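Local coordinates for protein acyl-CoA thioesterase II (Mycobacterium avium subsp. paratuberculosis, PDB 4R9Z) that probably hydrolyses fatty acyl-CoA thioesters to free fatty acids and coenzyme A, as a member of the double hot-dog thioesterases, at residues Pro127-Pro132 / Arg162-Glu167; Pro170-Pro175 / Phe208-Gly213; Ala196-Val201 / Leu236-Ser241; Thr202-Ala207 / Gly215-Arg220. One frame throughout, in Å; residues are numbered along the deposited sequence.

Contact 1: residues Pro127-Pro132 / Arg162-Glu167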
loop_
_atom_site.group_PDB
_atom_site.type_symbol
_atom_site.label_atom_id
_atom_site.label_comp_id
_atom_site.label_asym_id
_atom_site.label_seq_id
_atom_site.Cartn_x
_atom_site.Cartn_y
_atom_site.Cartn_z
ATOM N N PRO B 127 -0.433 21.752 6.177
ATOM C CA PRO B 127 -1.423 22.815 5.980
ATOM C C PRO B 127 -1.585 23.692 7.216
ATOM O O PRO B 127 -1.601 23.169 8.334
ATOM C CB PRO B 127 -2.716 22.040 5.699
ATOM C CG PRO B 127 -2.268 20.713 5.200
ATOM C CD PRO B 127 -0.993 20.413 5.927
ATOM N N GLU B 128 -1.699 25.002 7.023
ATOM C CA GLU B 128 -1.994 25.892 8.138
ATOM C C GLU B 128 -3.376 25.607 8.701
ATOM O O GLU B 128 -4.342 25.444 7.956
ATOM C CB GLU B 128 -1.889 27.354 7.727
ATOM C CG GLU B 128 -0.530 27.748 7.199
ATOM C CD GLU B 128 -0.499 29.186 6.734
ATOM O OE1 GLU B 128 -1.476 29.912 7.018
ATOM O OE2 GLU B 128 0.498 29.591 6.098
ATOM N N ALA B 129 -3.467 25.557 10.023
ATOM C CA ALA B 129 -4.734 25.287 10.683
ATOM C C ALA B 129 -4.781 25.957 12.051
ATOM O O ALA B 129 -3.736 26.231 12.640
ATOM C CB ALA B 129 -4.944 23.789 10.814
ATOM N N PRO B 130 -5.993 26.239 12.557
ATOM C CA PRO B 130 -6.035 26.748 13.928
ATOM C C PRO B 130 -5.496 25.704 14.894
ATOM O O PRO B 130 -5.773 24.511 14.768
ATOM C CB PRO B 130 -7.524 27.008 14.163
ATOM C CG PRO B 130 -8.214 26.076 13.217
ATOM C CD PRO B 130 -7.342 26.061 11.995
ATOM N N SER B 131 -4.726 26.186 15.857
ATOM C CA SER B 131 -4.125 25.366 16.886
ATOM C C SER B 131 -5.227 24.645 17.671
ATOM O O SER B 131 -6.349 25.146 17.760
ATOM C CB SER B 131 -3.247 26.256 17.759
ATOM O OG SER B 131 -2.120 26.689 17.009
ATOM N N PRO B 132 -4.919 23.462 18.228
ATOM C CA PRO B 132 -5.906 22.633 18.936
ATOM C C PRO B 132 -6.591 23.313 20.126
ATOM O O PRO B 132 -7.679 22.865 20.480
ATOM C CB PRO B 132 -5.079 21.435 19.407
ATOM C CG PRO B 132 -3.671 21.943 19.442
ATOM C CD PRO B 132 -3.578 22.857 18.268
ATOM N N ARG B 162 -9.474 16.805 17.793
ATOM C CA ARG B 162 -10.163 18.022 17.400
ATOM C C ARG B 162 -10.368 17.987 15.896
ATOM O O ARG B 162 -9.410 18.099 15.133
ATOM C CB ARG B 162 -9.359 19.266 17.780
ATOM C CG ARG B 162 -9.070 19.436 19.257
ATOM C CD ARG B 162 -10.330 19.529 20.088
ATOM N NE ARG B 162 -10.019 19.402 21.508
ATOM C CZ ARG B 162 -10.483 18.437 22.294
ATOM N NH1 ARG B 162 -11.300 17.512 21.808
ATOM N NH2 ARG B 162 -10.138 18.406 23.572
ATOM N N THR B 163 -11.614 17.857 15.460
ATOM C CA THR B 163 -11.867 17.839 14.032
ATOM C C THR B 163 -11.889 19.297 13.578
ATOM O O THR B 163 -12.748 20.082 13.977
ATOM C CB THR B 163 -13.172 17.082 13.681
ATOM O OG1 THR B 163 -13.525 17.336 12.316
ATOM C CG2 THR B 163 -14.321 17.504 14.587
ATOM N N ILE B 164 -10.908 19.650 12.755
ATOM C CA ILE B 164 -10.639 21.041 12.405
ATOM C C ILE B 164 -11.650 21.659 11.454
ATOM O O ILE B 164 -12.210 22.721 11.730
ATOM C CB ILE B 164 -9.256 21.172 11.756
ATOM C CG1 ILE B 164 -8.175 20.691 12.721
ATOM C CG2 ILE B 164 -8.999 22.606 11.304
ATOM C CD1 ILE B 164 -6.829 20.548 12.074
ATOM N N GLU B 165 -11.885 20.986 10.336
ATOM C CA GLU B 165 -12.749 21.518 9.292
ATOM C C GLU B 165 -13.347 20.377 8.483
ATOM O O GLU B 165 -12.765 19.297 8.391
ATOM C CB GLU B 165 -11.958 22.495 8.418
ATOM C CG GLU B 165 -10.859 21.860 7.592
ATOM C CD GLU B 165 -10.060 22.885 6.810
ATOM O OE1 GLU B 165 -10.144 24.087 7.145
ATOM O OE2 GLU B 165 -9.332 22.489 5.876
ATOM N N THR B 166 -14.517 20.617 7.899
ATOM C CA THR B 166 -15.260 19.543 7.254
ATOM C C THR B 166 -15.850 19.885 5.894
ATOM O O THR B 166 -16.436 20.948 5.695
ATOM C CB THR B 166 -16.409 19.067 8.168
ATOM O OG1 THR B 166 -15.872 18.648 9.427
ATOM C CG2 THR B 166 -17.171 17.912 7.536
ATOM N N GLU B 167 -15.669 18.962 4.960
ATOM C CA GLU B 167 -16.399 18.969 3.709
ATOM C C GLU B 167 -16.806 17.524 3.427
ATOM O O GLU B 167 -16.079 16.594 3.777
ATOM C CB GLU B 167 -15.544 19.558 2.585
ATOM C CG GLU B 167 -14.383 18.684 2.170
ATOM C CD GLU B 167 -13.521 19.323 1.103
ATOM O OE1 GLU B 167 -13.831 20.461 0.695
ATOM O OE2 GLU B 167 -12.541 18.682 0.663
#
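Ile164, just past the end of strand 159-163, touches Ala129 and Pro130 with different branches. From CB the side chain forks. The CG2 methyl, anti to the backbone N, goes to the proline, where it lies 3.9 Å from Pro130 CD and 4.0 Å from Pro130 CG, so the CG-CD side of the pyrrolidine ring rests on one methyl. The other branch leaves through CG1, beside the backbone N, and stretches out (chi2 169°) to put CD1 4.0 Å from Ala129 CB. This meeting is methyl to methyl, and the alanine CB points toward residues 162-167. The proline ring lies aslant to the isoleucine, and CG2 is the branch it meets while CD1 goes to Ala129. Further along, Arg162 meets Pro132 with the aliphatic root of its side chain: Arg162 CG is 3.9 Å from Pro132 O, and that oxygen also lies near the plane of the guanidinium, at its edge. No hydrogen bond crosses between the two segments, but Trp177 NE1 donates to Pro130 O and ties the proline-rich chain to the next strand. Phe237 lies against both Ala129 and Ile164. The result is a loop laid beside an outer strand: the chain between the two hot-dog halves packs Ala129, Pro130 and Pro132 against the end of strand 159-163, beside Trp177 and Phe237.

Contact 2: residues Pro170-Pro175 / Phe208-Gly213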
loop_
_atom_site.group_PDB
_atom_site.type_symbol
_atom_site.label_atom_id
_atom_site.label_comp_id
_atom_site.label_asym_id
_atom_site.label_seq_id
_atom_site.Cartn_x
_atom_site.Cartn_y
_atom_site.Cartn_z
ATOM N N PRO B 170 -16.613 14.873 -2.244
ATOM C CA PRO B 170 -15.282 14.307 -2.501
ATOM C C PRO B 170 -14.311 15.350 -3.048
ATOM O O PRO B 170 -14.740 16.194 -3.835
ATOM C CB PRO B 170 -15.568 13.221 -3.537
ATOM C CG PRO B 170 -16.961 12.782 -3.215
ATOM C CD PRO B 170 -17.683 14.046 -2.834
ATOM N N PRO B 171 -13.022 15.293 -2.652
ATOM C CA PRO B 171 -12.322 14.293 -1.825
ATOM C C PRO B 171 -12.677 14.289 -0.329
ATOM O O PRO B 171 -12.110 13.487 0.414
ATOM C CB PRO B 171 -10.845 14.658 -2.018
ATOM C CG PRO B 171 -10.845 16.095 -2.320
ATOM C CD PRO B 171 -12.120 16.385 -3.063
ATOM N N ALA B 172 -13.550 15.195 0.102
ATOM C CA ALA B 172 -14.046 15.227 1.481
ATOM C C ALA B 172 -12.943 15.358 2.533
ATOM O O ALA B 172 -12.900 14.583 3.479
ATOM C CB ALA B 172 -14.890 13.982 1.765
ATOM N N ARG B 173 -12.060 16.338 2.379
ATOM C CA ARG B 173 -11.020 16.570 3.378
ATOM C C ARG B 173 -11.585 16.844 4.771
ATOM O O ARG B 173 -12.348 17.791 4.965
ATOM C CB ARG B 173 -10.130 17.742 2.969
ATOM C CG ARG B 173 -9.180 17.455 1.837
ATOM C CD ARG B 173 -8.192 18.595 1.702
ATOM N NE ARG B 173 -7.426 18.790 2.931
ATOM C CZ ARG B 173 -6.891 19.949 3.304
ATOM N NH1 ARG B 173 -7.048 21.029 2.547
ATOM N NH2 ARG B 173 -6.208 20.032 4.439
ATOM N N VAL B 174 -11.222 16.006 5.737
ATOM C CA VAL B 174 -11.610 16.238 7.125
ATOM C C VAL B 174 -10.387 16.081 8.030
ATOM O O VAL B 174 -10.256 15.087 8.746
ATOM C CB VAL B 174 -12.719 15.275 7.594
ATOM C CG1 VAL B 174 -13.348 15.780 8.883
ATOM C CG2 VAL B 174 -13.784 15.108 6.527
ATOM N N PRO B 175 -9.482 17.071 8.005
ATOM C CA PRO B 175 -8.258 17.001 8.812
ATOM C C PRO B 175 -8.547 17.178 10.297
ATOM O O PRO B 175 -9.519 17.843 10.657
ATOM C CB PRO B 175 -7.418 18.158 8.265
ATOM C CG PRO B 175 -8.434 19.136 7.785
ATOM C CD PRO B 175 -9.517 18.290 7.178
ATOM N N PHE B 208 -17.175 7.638 4.580
ATOM C CA PHE B 208 -18.534 7.640 5.012
ATOM C C PHE B 208 -19.191 8.953 4.678
ATOM O O PHE B 208 -20.325 9.024 4.311
ATOM C CB PHE B 208 -18.602 7.401 6.497
ATOM C CG PHE B 208 -19.966 7.084 6.982
ATOM C CD1 PHE B 208 -20.630 5.980 6.518
ATOM C CD2 PHE B 208 -20.597 7.892 7.888
ATOM C CE1 PHE B 208 -21.901 5.689 6.955
ATOM C CE2 PHE B 208 -21.859 7.598 8.337
ATOM C CZ PHE B 208 -22.513 6.500 7.871
ATOM N N ALA B 209 -18.465 10.020 4.842
ATOM C CA ALA B 209 -18.992 11.329 4.467
ATOM C C ALA B 209 -19.292 11.435 2.970
ATOM O O ALA B 209 -20.371 11.875 2.577
ATOM C CB ALA B 209 -18.026 12.428 4.887
ATOM N N ALA B 210 -18.325 11.052 2.141
ATOM C CA ALA B 210 -18.470 11.148 0.688
ATOM C C ALA B 210 -19.691 10.410 0.136
ATOM O O ALA B 210 -20.256 10.811 -0.875
ATOM C CB ALA B 210 -17.218 10.635 0.011
ATOM N N ARG B 211 -20.093 9.333 0.802
ATOM C CA ARG B 211 -21.225 8.534 0.350
ATOM C C ARG B 211 -22.582 9.111 0.701
ATOM O O ARG B 211 -23.591 8.757 0.090
ATOM C CB ARG B 211 -21.145 7.132 0.946
ATOM C CG ARG B 211 -20.372 6.147 0.127
ATOM C CD ARG B 211 -20.515 4.755 0.719
ATOM N NE ARG B 211 -20.753 3.739 -0.305
ATOM C CZ ARG B 211 -19.875 3.397 -1.241
ATOM N NH1 ARG B 211 -18.681 3.980 -1.293
ATOM N NH2 ARG B 211 -20.192 2.461 -2.126
ATOM N N GLY B 212 -22.608 9.995 1.686
ATOM C CA GLY B 212 -23.862 10.503 2.200
ATOM C C GLY B 212 -24.177 9.772 3.486
ATOM O O GLY B 212 -25.184 10.039 4.137
ATOM N N GLY B 213 -23.303 8.838 3.845
ATOM C CA GLY B 213 -23.368 8.176 5.136
ATOM C C GLY B 213 -24.356 7.034 5.276
ATOM O O GLY B 213 -24.693 6.368 4.295
#
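Pro170 and Ala172 both touch one methyl group, that of Ala210 in the last turn of helix 204-211. The Ala210 CB points toward the loop. The tip of the proline ring meets it, with Pro170 CG 3.9 Å from Ala210 CB, and the second methyl stands further back, Ala172 CB lying 4.4 Å from the same Ala210 CB. Where the ring offers its outer corner, Ala172 points its CB toward the helix. Between the two, Pro171 follows a cis peptide bond and directs its own ring away, while Ala172 takes a positive phi of 58°; Pro170 and Ala172 thus face the helix and Pro171 does not. With only small groups involved, the backbones come close: Pro170 CA and Ala210 CA are 5.5 Å apart. Tyr122 of the second subunit packs on both Pro170 and Ala210, so the contact borders the dimer interface. Beyond it the chain leaves helical geometry at Gly212. Gly212 N bonds back to Ala209 O at 3.1 Å, and Gly213 CA then lies over a face of the Phe208 ring, near its rim. Helical residues followed by a glycine with positive phi and two bonds back into the last turn make this helix end a Schellman motif.

Contact 3: residues Ala196-Val201 / Leu236-Ser241; sequences AYMSAV and LFYDRS
In the interior of the second hot-dog domain, Tyr238 of strand 236-246 reaches across to Ser199 and Met198, in the last turns of the helix the sheet wraps around. The tyrosine CG stands anti to the backbone N (chi1 -166°), which sends the ring out from the strand to the helix backbone. There Tyr238 OH donates to Ser199 O at 2.7 Å, in the plane of the carbonyl and on a lone pair, with a C=O...O angle of 113°. The same hydroxyl also lies 3.4 Å from Ser199 CB. The Met198 and Tyr238 side chains run alongside each other, pointing opposite ways; Met198 SD is 4.0 Å from Tyr238 CD2, an oblique Met-aromatic contact lying 49° off the ring normal. One face of the ring carries Arg240 CG, from its own strand. Ser199 itself is held in place: its OG donates to Ala196 O at 2.7 Å, from the same face of the carbonyl plane as Ala200 N, and is also bonded to His222 of strand 218-226. Trp178 and Met176 of strand 176-180 cover Met198 and Tyr238 respectively, and Met256 of strand 249-258 packs on the tyrosine from its other neighbouring strand.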
loop_
_atom_site.group_PDB
_atom_site.type_symbol
_atom_site.label_atom_id
_atom_site.label_comp_id
_atom_site.label_asym_id
_atom_site.label_seq_id
_atom_site.Cartn_x
_atom_site.Cartn_y
_atom_site.Cartn_z
ATOM N N ALA B 196 0.127 3.909 13.367
ATOM C CA ALA B 196 -0.606 3.031 12.464
ATOM C C ALA B 196 -1.994 2.709 13.007
ATOM O O ALA B 196 -2.974 2.736 12.265
ATOM C CB ALA B 196 0.177 1.752 12.217
ATOM N N TYR B 197 -2.062 2.403 14.300
ATOM C CA TYR B 197 -3.320 2.114 14.995
ATOM C C TYR B 197 -4.359 3.209 14.742
ATOM O O TYR B 197 -5.473 2.934 14.300
ATOM C CB TYR B 197 -3.059 1.964 16.499
ATOM C CG TYR B 197 -4.127 1.253 17.308
ATOM C CD1 TYR B 197 -5.480 1.437 17.048
ATOM C CD2 TYR B 197 -3.773 0.401 18.350
ATOM C CE1 TYR B 197 -6.449 0.790 17.793
ATOM C CE2 TYR B 197 -4.736 -0.250 19.104
ATOM C CZ TYR B 197 -6.071 -0.050 18.822
ATOM O OH TYR B 197 -7.031 -0.698 19.567
ATOM N N MET B 198 -3.987 4.447 15.046
ATOM C CA MET B 198 -4.896 5.580 14.934
ATOM C C MET B 198 -5.144 5.967 13.471
ATOM O O MET B 198 -6.253 6.360 13.110
ATOM C CB MET B 198 -4.349 6.769 15.737
ATOM C CG MET B 198 -3.933 7.984 14.926
ATOM S SD MET B 198 -5.315 9.074 14.549
ATOM C CE MET B 198 -6.262 8.905 16.054
ATOM N N SER B 199 -4.118 5.837 12.633
ATOM C CA SER B 199 -4.224 6.165 11.213
ATOM C C SER B 199 -5.302 5.343 10.518
ATOM O O SER B 199 -5.889 5.780 9.531
ATOM C CB SER B 199 -2.886 5.946 10.509
ATOM O OG SER B 199 -2.615 4.561 10.372
ATOM N N ALA B 200 -5.535 4.140 11.021
ATOM C CA ALA B 200 -6.520 3.248 10.438
ATOM C C ALA B 200 -7.945 3.520 10.921
ATOM O O ALA B 200 -8.869 3.602 10.111
ATOM C CB ALA B 200 -6.138 1.798 10.717
ATOM N N VAL B 201 -8.123 3.644 12.233
ATOM C CA VAL B 201 -9.464 3.728 12.818
ATOM C C VAL B 201 -10.198 5.045 12.554
ATOM O O VAL B 201 -11.421 5.098 12.648
ATOM C CB VAL B 201 -9.426 3.511 14.350
ATOM C CG1 VAL B 201 -8.865 2.140 14.680
ATOM C CG2 VAL B 201 -8.610 4.602 15.027
ATOM N N LEU B 236 -1.011 15.948 17.073
ATOM C CA LEU B 236 -0.601 15.546 15.732
ATOM C C LEU B 236 -1.669 15.913 14.709
ATOM O O LEU B 236 -2.863 15.751 14.962
ATOM C CB LEU B 236 -0.338 14.041 15.668
ATOM C CG LEU B 236 0.849 13.450 16.426
ATOM C CD1 LEU B 236 1.098 12.035 15.947
ATOM C CD2 LEU B 236 2.080 14.308 16.236
ATOM N N PHE B 237 -1.226 16.391 13.551
ATOM C CA PHE B 237 -2.129 16.740 12.458
ATOM C C PHE B 237 -2.343 15.540 11.543
ATOM O O PHE B 237 -1.391 15.023 10.961
ATOM C CB PHE B 237 -1.562 17.914 11.660
ATOM C CG PHE B 237 -2.524 18.508 10.666
ATOM C CD1 PHE B 237 -2.617 18.002 9.378
ATOM C CD2 PHE B 237 -3.315 19.592 11.007
ATOM C CE1 PHE B 237 -3.496 18.554 8.459
ATOM C CE2 PHE B 237 -4.190 20.149 10.088
ATOM C CZ PHE B 237 -4.283 19.629 8.818
ATOM N N TYR B 238 -3.590 15.104 11.405
ATOM C CA TYR B 238 -3.896 13.993 10.510
ATOM C C TYR B 238 -4.826 14.439 9.397
ATOM O O TYR B 238 -6.045 14.472 9.562
ATOM C CB TYR B 238 -4.520 12.830 11.281
ATOM C CG TYR B 238 -4.556 11.529 10.511
ATOM C CD1 TYR B 238 -3.631 11.266 9.510
ATOM C CD2 TYR B 238 -5.498 10.546 10.807
ATOM C CE1 TYR B 238 -3.653 10.073 8.809
ATOM C CE2 TYR B 238 -5.527 9.346 10.114
ATOM C CZ TYR B 238 -4.601 9.116 9.117
ATOM O OH TYR B 238 -4.621 7.928 8.423
ATOM N N ASP B 239 -4.236 14.756 8.252
ATOM C CA ASP B 239 -4.992 15.135 7.070
ATOM C C ASP B 239 -5.650 13.896 6.474
ATOM O O ASP B 239 -4.983 12.899 6.226
ATOM C CB ASP B 239 -4.068 15.806 6.054
ATOM C CG ASP B 239 -4.797 16.771 5.150
ATOM O OD1 ASP B 239 -6.008 16.987 5.369
ATOM O OD2 ASP B 239 -4.153 17.323 4.232
ATOM N N ARG B 240 -6.960 13.965 6.254
ATOM C CA ARG B 240 -7.730 12.818 5.775
ATOM C C ARG B 240 -8.600 13.199 4.588
ATOM O O ARG B 240 -9.180 14.283 4.557
ATOM C CB ARG B 240 -8.627 12.261 6.884
ATOM C CG ARG B 240 -7.927 11.948 8.195
ATOM C CD ARG B 240 -8.926 11.470 9.256
ATOM N NE ARG B 240 -9.894 12.502 9.615
ATOM C CZ ARG B 240 -10.920 12.320 10.445
ATOM N NH1 ARG B 240 -11.121 11.139 11.016
ATOM N NH2 ARG B 240 -11.747 13.323 10.709
ATOM N N SER B 241 -8.720 12.288 3.629
ATOM C CA SER B 241 -9.586 12.510 2.480
ATOM C C SER B 241 -10.039 11.189 1.852
ATOM O O SER B 241 -9.519 10.128 2.183
ATOM C CB SER B 241 -8.871 13.389 1.458
ATOM O OG SER B 241 -7.690 12.766 0.997
#

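Contact 4: residues Thr202-Ala207 / Gly215-Arg220; sequences TLTEPA and GASAQR
Helix 204-211 and strand 218-226 of the second hot-dog domain are joined by a short connection, and Thr204 meets Gln219 and Ser217 where the chain comes back beside the helix. The contact rests on one methyl. Thr204 CG2, anti to the carbonyl carbon and beside the backbone N, lies 3.6 Å from Gln219 NE2; the two side chains cross at about a right angle. Gln219 gets there with its chain extended beyond CG, spanning a gap of 8.2 Å between Thr204 CA and Gln219 CA. Just before the strand, Ser217 also points its CB toward the helix, and its OG stays 4.3 Å from Thr204 CG2, a looser touch. Nothing hydrogen-bonds across these two segments. The amide nitrogen is used a little further back along the chain, where Gln219 NE2 donates to Ala200 O near the end of helix 188-201. Next along the strand, Arg220 bonds to Gln84 and Ser109 of the second subunit. Chemically, then, a methyl packs against an amide and a hydroxyl. The amide nitrogen is held by its bond to Ala200 O, whereas the threonine presents a methyl, which neither donates nor accepts, so their meeting adds only van der Waals contact.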
loop_
_atom_site.group_PDB
_atom_site.type_symbol
_atom_site.label_atom_id
_atom_site.label_comp_id
_atom_site.label_asym_id
_atom_site.label_seq_id
_atom_site.Cartn_x
_atom_site.Cartn_y
_atom_site.Cartn_z
ATOM N N THR B 202 -9.463 6.099 12.211
ATOM C CA THR B 202 -10.081 7.405 11.980
ATOM C C THR B 202 -10.381 7.658 10.512
ATOM O O THR B 202 -10.907 8.707 10.146
ATOM C CB THR B 202 -9.200 8.545 12.492
ATOM O OG1 THR B 202 -7.918 8.493 11.855
ATOM C CG2 THR B 202 -9.041 8.443 13.989
ATOM N N LEU B 203 -10.022 6.721 9.669
ATOM C CA LEU B 203 -10.034 6.939 8.251
ATOM C C LEU B 203 -11.288 6.513 7.534
ATOM O O LEU B 203 -11.392 6.672 6.364
ATOM C CB LEU B 203 -8.822 6.308 7.622
ATOM C CG LEU B 203 -8.215 7.128 6.531
ATOM C CD1 LEU B 203 -7.999 8.516 7.019
ATOM C CD2 LEU B 203 -6.917 6.537 6.064
ATOM N N THR B 204 -12.209 5.936 8.247
ATOM C CA THR B 204 -13.506 5.710 7.713
ATOM C C THR B 204 -14.314 6.935 7.395
ATOM O O THR B 204 -15.032 6.935 6.438
ATOM C CB THR B 204 -14.327 4.909 8.675
ATOM O OG1 THR B 204 -14.035 5.348 10.004
ATOM C CG2 THR B 204 -13.967 3.502 8.524
ATOM N N GLU B 205 -14.251 7.963 8.231
ATOM C CA GLU B 205 -15.224 9.032 8.155
ATOM C C GLU B 205 -15.201 9.768 6.858
ATOM O O GLU B 205 -16.269 10.051 6.360
ATOM C CB GLU B 205 -15.175 9.993 9.361
ATOM C CG GLU B 205 -15.563 11.471 9.118
ATOM C CD GLU B 205 -17.022 11.759 8.728
ATOM O OE1 GLU B 205 -17.875 10.882 8.763
ATOM O OE2 GLU B 205 -17.331 12.910 8.411
ATOM N N PRO B 206 -13.948 10.070 6.303
ATOM C CA PRO B 206 -14.062 10.789 5.026
ATOM C C PRO B 206 -14.849 10.001 3.981
ATOM O O PRO B 206 -15.601 10.571 3.243
ATOM C CB PRO B 206 -12.629 11.019 4.583
ATOM C CG PRO B 206 -11.819 10.125 5.354
ATOM C CD PRO B 206 -12.456 10.058 6.661
ATOM N N ALA B 207 -14.658 8.705 3.907
ATOM C CA ALA B 207 -15.399 7.851 3.008
ATOM C C ALA B 207 -16.857 7.743 3.317
ATOM O O ALA B 207 -17.668 7.717 2.440
ATOM C CB ALA B 207 -14.774 6.481 2.982
ATOM N N GLY B 215 -24.291 3.938 6.290
ATOM C CA GLY B 215 -23.890 2.759 5.546
ATOM C C GLY B 215 -22.832 1.975 6.292
ATOM O O GLY B 215 -21.791 2.519 6.661
ATOM N N ALA B 216 -23.088 0.688 6.494
ATOM C CA ALA B 216 -22.122 -0.194 7.135
ATOM C C ALA B 216 -20.947 -0.484 6.207
ATOM O O ALA B 216 -21.115 -0.627 4.997
ATOM C CB ALA B 216 -22.792 -1.486 7.563
ATOM N N SER B 217 -19.755 -0.549 6.786
ATOM C CA SER B 217 -18.532 -0.702 6.012
ATOM C C SER B 217 -17.585 -1.699 6.662
ATOM O O SER B 217 -17.690 -1.988 7.852
ATOM C CB SER B 217 -17.831 0.649 5.844
ATOM O OG SER B 217 -17.201 1.059 7.045
ATOM N N ALA B 218 -16.653 -2.216 5.869
ATOM C CA ALA B 218 -15.577 -3.045 6.390
ATOM C C ALA B 218 -14.271 -2.621 5.740
ATOM O O ALA B 218 -14.217 -2.400 4.531
ATOM C CB ALA B 218 -15.851 -4.520 6.137
ATOM N N GLN B 219 -13.225 -2.483 6.543
ATOM C CA GLN B 219 -11.924 -2.128 6.005
ATOM C C GLN B 219 -11.347 -3.352 5.314
ATOM O O GLN B 219 -11.438 -4.459 5.838
ATOM C CB GLN B 219 -11.000 -1.622 7.110
ATOM C CG GLN B 219 -11.678 -0.617 8.031
ATOM C CD GLN B 219 -10.700 0.188 8.856
ATOM O OE1 GLN B 219 -9.685 -0.329 9.319
ATOM N NE2 GLN B 219 -10.998 1.473 9.038
ATOM N N ARG B 220 -10.748 -3.153 4.144
ATOM C CA ARG B 220 -10.219 -4.267 3.370
ATOM C C ARG B 220 -8.699 -4.296 3.434
ATOM O O ARG B 220 -8.099 -5.352 3.631
ATOM C CB ARG B 220 -10.695 -4.183 1.922
ATOM C CG ARG B 220 -10.195 -5.309 1.043
ATOM C CD ARG B 220 -10.526 -6.667 1.625
ATOM N NE ARG B 220 -10.208 -7.749 0.696
ATOM C CZ ARG B 220 -10.492 -9.030 0.917
ATOM N NH1 ARG B 220 -11.091 -9.391 2.042
ATOM N NH2 ARG B 220 -10.172 -9.954 0.020
#

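All four contacts belong to the second hot-dog half or to the chain leading into it. Contact 1 closes before the others open; contact 2 interleaves with both contact 3 and contact 4, and contact 4 is nested within the loop closed by contact 3. The centre of contact 3 is about 7 Å, and that of contact 1 about 21 Å, from the centre of the chain. Centres of contacts 2 and 4, which share helix 204-211, are about 10 Å apart. Contact 1 is stitched to contact 2 by Ile164 with Pro175, and contact 2 to contact 3 by Arg173 with Asp239. Contacts 2, 3 and 4 join the two successive helices to strands and loops of this half, and contact 1 brings in the chain that leads into it.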